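Local coordinates for TqaA (Penicillium aethiopicum, PDB 5EGF), which forms the terminal condensation-like domain of a fungal nonribosomal peptide synthetase, which probably macrocyclizes a peptide delivered on a phosphopantetheine arm, at residues D50-T55 / Y211-V216; H95-T100 / P109-L114. The protein carries 2 engineered substitutions. All coordinates share one frame; numbering follows the deposited sequence. Where two conformers were deposited one is given.

Interaction 1 of 2, residues D50-T55 / Y211-V216; sequences DLLPAT and YLYHRV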
ATOM      1  N   ASP C  50      52.911  -3.425   6.874  1.00 54.37           N
ATOM      2  CA  ASP C  50      52.651  -4.787   6.409  1.00 50.94           C
ATOM      3  C   ASP C  50      51.519  -4.743   5.404  1.00 51.93           C
ATOM      4  O   ASP C  50      50.839  -3.719   5.265  1.00 55.21           O
ATOM      5  CB  ASP C  50      52.312  -5.722   7.560  1.00 49.72           C
ATOM      6  CG  ASP C  50      52.851  -7.114   7.348  1.00 53.09           C
ATOM      7  OD1 ASP C  50      52.964  -7.546   6.175  1.00 54.14           O
ATOM      8  OD2 ASP C  50      53.170  -7.775   8.360  1.00 49.83           O
ATOM      9  N   LEU C  51      51.340  -5.836   4.675  1.00 44.71           N
ATOM     10  CA  LEU C  51      50.241  -5.931   3.724  1.00 45.75           C
ATOM     11  C   LEU C  51      49.887  -7.393   3.511  1.00 50.19           C
ATOM     12  O   LEU C  51      50.674  -8.152   2.890  1.00 50.67           O
ATOM     13  CB  LEU C  51      50.571  -5.252   2.393  1.00 48.95           C
ATOM     14  CG  LEU C  51      49.377  -5.173   1.427  1.00 48.60           C
ATOM     15  CD1 LEU C  51      49.566  -4.081   0.404  1.00 55.82           C
ATOM     16  CD2 LEU C  51      49.163  -6.505   0.732  1.00 51.96           C
ATOM     17  N   LEU C  52      48.717  -7.777   4.044  1.00 46.20           N
ATOM     18  CA  LEU C  52      48.293  -9.171   4.087  1.00 45.95           C
ATOM     19  C   LEU C  52      46.890  -9.329   3.546  1.00 46.62           C
ATOM     20  O   LEU C  52      46.193  -8.338   3.332  1.00 44.71           O
ATOM     21  CB  LEU C  52      48.304  -9.699   5.521  1.00 45.38           C
ATOM     22  CG  LEU C  52      49.513  -9.444   6.392  1.00 44.71           C
ATOM     23  CD1 LEU C  52      49.430  -8.048   6.992  1.00 46.44           C
ATOM     24  CD2 LEU C  52      49.543 -10.504   7.468  1.00 42.90           C
ATOM     25  N   PRO C  53      46.465 -10.587   3.337  1.00 51.04           N
ATOM     26  CA  PRO C  53      45.054 -10.838   3.035  1.00 51.24           C
ATOM     27  C   PRO C  53      44.186 -10.669   4.280  1.00 47.25           C
ATOM     28  O   PRO C  53      44.620 -10.981   5.397  1.00 46.42           O
ATOM     29  CB  PRO C  53      45.050 -12.313   2.594  1.00 51.24           C
ATOM     30  CG  PRO C  53      46.471 -12.611   2.192  1.00 47.42           C
ATOM     31  CD  PRO C  53      47.290 -11.801   3.162  1.00 50.11           C
ATOM     32  N   ALA C  54      42.974 -10.153   4.086  1.00 51.44           N
ATOM     33  CA  ALA C  54      41.933 -10.229   5.107  1.00 46.09           C
ATOM     34  C   ALA C  54      41.412 -11.675   5.082  1.00 46.41           C
ATOM     35  O   ALA C  54      41.359 -12.306   4.016  1.00 43.76           O
ATOM     36  CB  ALA C  54      40.819  -9.267   4.789  1.00 49.12           C
ATOM     37  N   THR C  55      41.046 -12.209   6.242  1.00 41.17           N
ATOM     38  CA  THR C  55      40.545 -13.563   6.300  1.00 37.39           C
ATOM     39  C   THR C  55      39.168 -13.650   5.662  1.00 43.81           C
ATOM     40  O   THR C  55      38.578 -12.629   5.247  1.00 45.27           O
ATOM     41  CB  THR C  55      40.475 -14.093   7.749  1.00 43.46           C
ATOM     42  OG1 THR C  55      39.572 -13.279   8.517  1.00 46.09           O
ATOM     43  CG2 THR C  55      41.874 -14.114   8.394  1.00 51.93           C
ATOM     44  N   TYR C 211      49.137 -13.443  13.954  1.00 52.20           N
ATOM     45  CA  TYR C 211      48.253 -14.605  13.931  1.00 51.02           C
ATOM     46  C   TYR C 211      48.231 -15.213  12.530  1.00 50.46           C
ATOM     47  O   TYR C 211      48.469 -16.413  12.342  1.00 47.80           O
ATOM     48  CB  TYR C 211      46.847 -14.166  14.336  1.00 50.49           C
ATOM     49  CG  TYR C 211      45.768 -15.240  14.317  1.00 47.15           C
ATOM     50  CD1 TYR C 211      45.572 -16.072  15.413  1.00 45.83           C
ATOM     51  CD2 TYR C 211      44.911 -15.385  13.225  1.00 44.75           C
ATOM     52  CE1 TYR C 211      44.585 -17.038  15.416  1.00 47.78           C
ATOM     53  CE2 TYR C 211      43.906 -16.360  13.223  1.00 44.27           C
ATOM     54  CZ  TYR C 211      43.757 -17.183  14.323  1.00 45.16           C
ATOM     55  OH  TYR C 211      42.774 -18.157  14.351  1.00 43.97           O
ATOM     56  N   LEU C 212      47.944 -14.374  11.543  1.00 47.08           N
ATOM     57  CA  LEU C 212      47.915 -14.846  10.172  1.00 46.66           C
ATOM     58  C   LEU C 212      49.212 -15.595   9.818  1.00 48.62           C
ATOM     59  O   LEU C 212      49.157 -16.762   9.407  1.00 49.70           O
ATOM     60  CB  LEU C 212      47.628 -13.692   9.212  1.00 44.91           C
ATOM     61  CG  LEU C 212      46.364 -12.872   9.545  1.00 47.12           C
ATOM     62  CD1 LEU C 212      46.071 -11.839   8.452  1.00 36.87           C
ATOM     63  CD2 LEU C 212      45.155 -13.797   9.765  1.00 37.83           C
ATOM     64  N   TYR C 213      50.363 -14.938  10.005  1.00 50.88           N
ATOM     65  CA  TYR C 213      51.678 -15.529   9.711  1.00 54.11           C
ATOM     66  C   TYR C 213      51.854 -16.901  10.350  1.00 54.76           C
ATOM     67  O   TYR C 213      52.401 -17.816   9.740  1.00 56.63           O
ATOM     68  CB  TYR C 213      52.831 -14.613  10.173  1.00 55.18           C
ATOM     69  CG  TYR C 213      53.038 -13.402   9.291  1.00 52.94           C
ATOM     70  CD1 TYR C 213      53.342 -13.550   7.941  1.00 51.07           C
ATOM     71  CD2 TYR C 213      52.929 -12.111   9.802  1.00 50.97           C
ATOM     72  CE1 TYR C 213      53.524 -12.434   7.115  1.00 53.26           C
ATOM     73  CE2 TYR C 213      53.112 -10.995   8.985  1.00 49.19           C
ATOM     74  CZ  TYR C 213      53.406 -11.167   7.642  1.00 48.74           C
ATOM     75  OH  TYR C 213      53.575 -10.077   6.816  1.00 50.51           O
ATOM     76  N   HIS C 214      51.386 -17.023  11.587  1.00 62.08           N
ATOM     77  CA  HIS C 214      51.498 -18.262  12.338  1.00 62.29           C
ATOM     78  C   HIS C 214      50.634 -19.370  11.730  1.00 65.71           C
ATOM     79  O   HIS C 214      51.048 -20.532  11.674  1.00 67.59           O
ATOM     80  CB  HIS C 214      51.119 -18.020  13.798  0.51 63.17           C
ATOM     81  CG  HIS C 214      51.295 -19.219  14.671  0.51 75.24           C
ATOM     82  ND1 HIS C 214      50.432 -20.294  14.641  0.51 77.72           N
ATOM     83  CD2 HIS C 214      52.238 -19.519  15.595  0.51 77.40           C
ATOM     84  CE1 HIS C 214      50.835 -21.205  15.511  0.51 75.51           C
ATOM     85  NE2 HIS C 214      51.928 -20.759  16.103  0.51 78.24           N
ATOM     86  N   ARG C 215      49.432 -19.012  11.279  1.00 65.68           N
ATOM     87  CA  ARG C 215      48.524 -19.974  10.640  1.00 66.32           C
ATOM     88  C   ARG C 215      49.163 -20.595   9.414  1.00 66.87           C
ATOM     89  O   ARG C 215      49.029 -21.791   9.157  1.00 65.50           O
ATOM     90  CB  ARG C 215      47.244 -19.285  10.174  1.00 63.70           C
ATOM     91  CG  ARG C 215      46.151 -19.154  11.205  1.00 56.55           C
ATOM     92  CD  ARG C 215      45.228 -18.055  10.762  1.00 55.64           C
ATOM     93  NE  ARG C 215      44.017 -18.517  10.101  1.00 54.68           N
ATOM     94  CZ  ARG C 215      43.572 -18.062   8.930  1.00 58.80           C
ATOM     95  NH1 ARG C 215      44.260 -17.147   8.254  1.00 56.48           N
ATOM     96  NH2 ARG C 215      42.436 -18.535   8.425  1.00 56.10           N
ATOM     97  N   VAL C 216      49.832 -19.755   8.638  1.00 56.69           N
ATOM     98  CA  VAL C 216      50.473 -20.206   7.421  1.00 59.49           C
ATOM     99  C   VAL C 216      51.738 -21.007   7.734  1.00 60.95           C
ATOM    100  O   VAL C 216      52.055 -21.975   7.034  1.00 59.29           O
ATOM    101  CB  VAL C 216      50.784 -19.019   6.494  1.00 57.70           C
ATOM    102  CG1 VAL C 216      52.028 -19.285   5.669  1.00 55.95           C
ATOM    103  CG2 VAL C 216      49.589 -18.736   5.596  1.00 59.34           C
TER
HETATM  104  O   HOH W   1      52.539 -10.150   4.353  1.00 48.20           O

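Interaction 2 of 2, residues H95-T100 / P109-L114; sequences HSILRT and PIQLVL. With EDO (1,2-ethanediol), chain Z.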
ATOM      1  N   HIS C  95      48.289  -1.634  19.074  1.00 58.35           N
ATOM      2  CA  HIS C  95      47.448  -2.652  18.446  1.00 56.71           C
ATOM      3  C   HIS C  95      47.372  -2.406  16.942  1.00 52.44           C
ATOM      4  O   HIS C  95      46.614  -1.554  16.493  1.00 50.24           O
ATOM      5  CB  HIS C  95      46.046  -2.628  19.059  1.00 54.05           C
ATOM      6  CG  HIS C  95      45.983  -3.118  20.477  1.00 57.12           C
ATOM      7  ND1 HIS C  95      46.365  -4.391  20.849  1.00 60.62           N
ATOM      8  CD2 HIS C  95      45.545  -2.513  21.609  1.00 60.13           C
ATOM      9  CE1 HIS C  95      46.176  -4.542  22.151  1.00 61.30           C
ATOM     10  NE2 HIS C  95      45.678  -3.418  22.634  1.00 57.52           N
ATOM     11  N   SER C  96      48.146  -3.146  16.157  1.00 44.49           N
ATOM     12  CA  SER C  96      48.261  -2.799  14.741  1.00 45.51           C
ATOM     13  C   SER C  96      46.969  -2.977  13.936  1.00 42.87           C
ATOM     14  O   SER C  96      46.788  -2.328  12.888  1.00 42.36           O
ATOM     15  CB  SER C  96      49.435  -3.534  14.081  1.00 46.57           C
ATOM     16  OG  SER C  96      49.220  -4.929  14.050  1.00 47.13           O
ATOM     17  N   ILE C  97      46.080  -3.851  14.411  1.00 47.32           N
ATOM     18  CA  ILE C  97      44.765  -3.976  13.786  1.00 47.30           C
ATOM     19  C   ILE C  97      44.007  -2.637  13.828  1.00 48.80           C
ATOM     20  O   ILE C  97      43.253  -2.319  12.912  1.00 48.81           O
ATOM     21  CB  ILE C  97      43.915  -5.115  14.397  1.00 46.18           C
ATOM     22  CG1 ILE C  97      42.698  -5.410  13.509  1.00 43.49           C
ATOM     23  CG2 ILE C  97      43.492  -4.782  15.819  1.00 42.90           C
ATOM     24  CD1 ILE C  97      43.020  -5.610  12.028  1.00 45.33           C
ATOM     25  N   LEU C  98      44.235  -1.845  14.870  1.00 41.58           N
ATOM     26  CA  LEU C  98      43.591  -0.543  14.981  1.00 41.60           C
ATOM     27  C   LEU C  98      44.172   0.485  14.001  1.00 44.48           C
ATOM     28  O   LEU C  98      43.596   1.571  13.812  1.00 46.56           O
ATOM     29  CB  LEU C  98      43.691  -0.020  16.406  1.00 35.70           C
ATOM     30  CG  LEU C  98      43.102  -0.960  17.450  1.00 42.22           C
ATOM     31  CD1 LEU C  98      43.264  -0.374  18.852  1.00 44.14           C
ATOM     32  CD2 LEU C  98      41.635  -1.230  17.127  1.00 42.37           C
ATOM     33  N   ARG C  99      45.304   0.142  13.377  1.00 48.94           N
ATOM     34  CA  ARG C  99      45.943   1.026  12.400  1.00 48.80           C
ATOM     35  C   ARG C  99      45.830   0.410  11.022  1.00 48.03           C
ATOM     36  O   ARG C  99      46.609   0.732  10.127  1.00 46.41           O
ATOM     37  CB  ARG C  99      47.431   1.245  12.726  1.00 49.16           C
ATOM     38  CG  ARG C  99      47.771   1.252  14.219  1.00 49.85           C
ATOM     39  CD  ARG C  99      49.211   1.674  14.484  1.00 50.45           C
ATOM     40  NE  ARG C  99      49.944   0.669  15.253  1.00 54.17           N
ATOM     41  CZ  ARG C  99      50.821  -0.181  14.719  1.00 51.26           C
ATOM     42  NH1 ARG C  99      51.081  -0.136  13.422  1.00 46.58           N
ATOM     43  NH2 ARG C  99      51.437  -1.071  15.484  1.00 48.33           N
ATOM     44  N   THR C 100      44.859  -0.479  10.848  1.00 47.39           N
ATOM     45  CA  THR C 100      44.743  -1.220   9.602  1.00 46.92           C
ATOM     46  C   THR C 100      43.662  -0.637   8.696  1.00 46.66           C
ATOM     47  O   THR C 100      42.589  -0.285   9.156  1.00 49.75           O
ATOM     48  CB  THR C 100      44.441  -2.699   9.877  1.00 51.09           C
ATOM     49  OG1 THR C 100      45.469  -3.264  10.707  1.00 52.20           O
ATOM     50  CG2 THR C 100      44.334  -3.460   8.573  1.00 49.66           C
ATOM     51  N   PRO C 109      40.120  -8.916  -0.836  1.00 83.28           N
ATOM     52  CA  PRO C 109      40.381  -7.881   0.172  1.00 78.77           C
ATOM     53  C   PRO C 109      41.624  -8.130   1.022  1.00 72.66           C
ATOM     54  O   PRO C 109      41.918  -9.263   1.412  1.00 69.22           O
ATOM     55  CB  PRO C 109      39.120  -7.912   1.048  1.00 74.45           C
ATOM     56  CG  PRO C 109      38.574  -9.281   0.873  1.00 77.85           C
ATOM     57  CD  PRO C 109      38.851  -9.616  -0.577  1.00 83.90           C
ATOM     58  N   ILE C 110      42.320  -7.041   1.340  1.00 64.19           N
ATOM     59  CA  ILE C 110      43.611  -7.102   2.008  1.00 57.63           C
ATOM     60  C   ILE C 110      43.703  -6.086   3.136  1.00 52.22           C
ATOM     61  O   ILE C 110      42.970  -5.094   3.159  1.00 56.38           O
ATOM     62  CB  ILE C 110      44.741  -6.822   1.018  1.00 59.81           C
ATOM     63  CG1 ILE C 110      44.445  -5.536   0.249  1.00 59.49           C
ATOM     64  CG2 ILE C 110      44.919  -7.990   0.054  1.00 60.92           C
ATOM     65  CD1 ILE C 110      45.545  -5.125  -0.711  1.00 68.86           C
ATOM     66  N   GLN C 111      44.609  -6.349   4.068  1.00 44.75           N
ATOM     67  CA  GLN C 111      44.853  -5.485   5.203  1.00 43.74           C
ATOM     68  C   GLN C 111      46.104  -4.671   4.943  1.00 47.04           C
ATOM     69  O   GLN C 111      47.192  -5.237   4.756  1.00 49.57           O
ATOM     70  CB  GLN C 111      45.091  -6.335   6.452  1.00 43.97           C
ATOM     71  CG  GLN C 111      43.835  -6.877   7.099  1.00 44.43           C
ATOM     72  CD  GLN C 111      44.112  -8.015   8.077  1.00 42.20           C
ATOM     73  OE1 GLN C 111      43.989  -7.844   9.289  1.00 43.72           O
ATOM     74  NE2 GLN C 111      44.457  -9.192   7.552  1.00 43.16           N
ATOM     75  N   LEU C 112      45.973  -3.348   4.920  1.00 43.03           N
ATOM     76  CA  LEU C 112      47.163  -2.506   4.916  1.00 44.11           C
ATOM     77  C   LEU C 112      47.449  -2.093   6.354  1.00 44.42           C
ATOM     78  O   LEU C 112      46.667  -1.376   6.970  1.00 48.46           O
ATOM     79  CB  LEU C 112      46.986  -1.279   4.031  1.00 46.04           C
ATOM     80  CG  LEU C 112      47.134  -1.482   2.526  1.00 50.67           C
ATOM     81  CD1 LEU C 112      46.001  -2.336   1.958  1.00 53.40           C
ATOM     82  CD2 LEU C 112      47.159  -0.125   1.865  1.00 54.10           C
ATOM     83  N   VAL C 113      48.543  -2.584   6.914  1.00 54.01           N
ATOM     84  CA  VAL C 113      48.915  -2.174   8.259  1.00 53.25           C
ATOM     85  C   VAL C 113      49.717  -0.879   8.177  1.00 57.10           C
ATOM     86  O   VAL C 113      50.707  -0.791   7.447  1.00 57.34           O
ATOM     87  CB  VAL C 113      49.743  -3.245   8.955  1.00 55.12           C
ATOM     88  CG1 VAL C 113      49.735  -3.020  10.466  1.00 53.28           C
ATOM     89  CG2 VAL C 113      49.181  -4.608   8.623  1.00 52.74           C
ATOM     90  N   LEU C 114      49.285   0.129   8.925  1.00 59.36           N
ATOM     91  CA  LEU C 114      49.915   1.442   8.856  1.00 56.69           C
ATOM     92  C   LEU C 114      50.857   1.718  10.026  1.00 53.86           C
ATOM     93  O   LEU C 114      50.690   1.185  11.128  1.00 54.53           O
ATOM     94  CB  LEU C 114      48.839   2.527   8.780  1.00 51.25           C
ATOM     95  CG  LEU C 114      48.584   3.092   7.387  1.00 56.84           C
ATOM     96  CD1 LEU C 114      48.777   2.034   6.310  1.00 54.38           C
ATOM     97  CD2 LEU C 114      47.187   3.720   7.317  1.00 58.70           C
TER
HETATM   98  C1  EDO Z 503      46.393  -6.782  10.993  1.00 57.12           C
HETATM   99  O1  EDO Z 503      45.911  -5.841  10.024  1.00 57.12           O
HETATM  100  C2  EDO Z 503      47.168  -6.059  12.091  1.00 57.12           C
HETATM  101  O2  EDO Z 503      47.469  -6.960  13.166  1.00 57.12           O

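Interaction 1 of 2, residues D50-T55 / Y211-V216
Apolar packing with one polar crosslink joins strand 47-53 (Asp-50, Leu-52) and Thr-55, the N-cap residue of helix 56-63, to Leu-212 and Tyr-213 of helix 208-217. Tyr-213 OH donates to the syn lone pair of Asp-50 OD1 at 2.7 Å. Carboxylate and ring planes lie 26° apart, with Asp-50 OD2 at the ring edge. On its anti side Asp-50 OD1 accepts Leu-51 N (2.8 Å), and Phe-21 N also hydrogen-bonds to it. A water donates to Tyr-213 OH at 2.7 Å and to Leu-51 O, bridging phenol and strand backbone. Leu-52 CD2 lies over one face of the Tyr-213 ring, offset toward the rim, 4.2 Å from the centroid, a CH-pi contact. With its CG anti to the carbonyl carbon (chi1 -53°), Leu-212 spreads its two methyls: CD1 meets Leu-52 CD2 at 3.8 Å, on the strand, and CD2 meets Thr-55 CG2 at 3.6 Å, just beyond it. The Arg-215 guanidinium passes Thr-55 CG2 obliquely, held by a salt bridge to Glu-367 and a hydrogen bond from Arg-215 NE to His-365 O. This is a helix packed on one face of a three-stranded antiparallel sheet, mainly over its outer strand 47-53, within a condensation-type domain.

Interaction 2 of 2, residues H95-T100 / P109-L114
Ser-96 O, in a residue whose CB packs on Val-113 CG1, is gripped by two donors from opposite faces of its carbonyl plane: Arg-99 N at 2.9 Å and Thr-100 OG1 at 2.7 Å. Thr-100 OG1 lies anti to the carbonyl carbon (chi1 -58°), which turns the hydroxyl back over the 3-10 turn and leaves CG2 to pack on Gln-111 CB at 3.7 Å. Arg-99 joins turn to strand twice. Arg-99 O accepts Leu-114 N at 3.0 Å, the donor lying above the carbonyl plane, while Arg-99 NH1 donates to Leu-114 O at 2.7 Å, nearly along the C=O axis (163°) and in the guanidinium plane, though bent at the hydrogen (139°). Ser-96 CA sits over the centre of one guanidinium face. Replacing Arg-99 by an alanine would probably leave Leu-114 O without this side-chain donor and uncover the Ser-96 backbone beneath the guanidinium. Ethanediol, probably from the crystallisation liquor, donates from O1 to Gln-111 OE1 at 2.9 Å. Thr-100 and Val-113, CA to CA 4.5 Å, form an antiparallel non-hydrogen-bonded pair at the open end of a beta-hairpin, strands 100-103 and 110-115, entered from helix 81-94 through a 3-10 turn.

How the interactions relate
Interactions 1 and 2 have centres 11 Å apart and share one antiparallel sheet, in which strand 110-115 runs between 47-53 and 100-103. Gln-111 is the link: its N probably bonds to Leu-52 O (2.6 Å), its NE2 lies 2.8 Å from Pro-53 O in a weak bond, and the same NE2 packs on Leu-212 CD1. The ethanediol of interaction 2 is also hydrogen-bonded to Ala-209 N on the helix of interaction 1, and lies about 5 Å from the Leu-52 side chain. Neither contact touches the phosphopantetheine site seen in another structure of this protein: the side chain of Arg-215 is about 11 Å from that of Asn-311, and interaction 2 lies away from it.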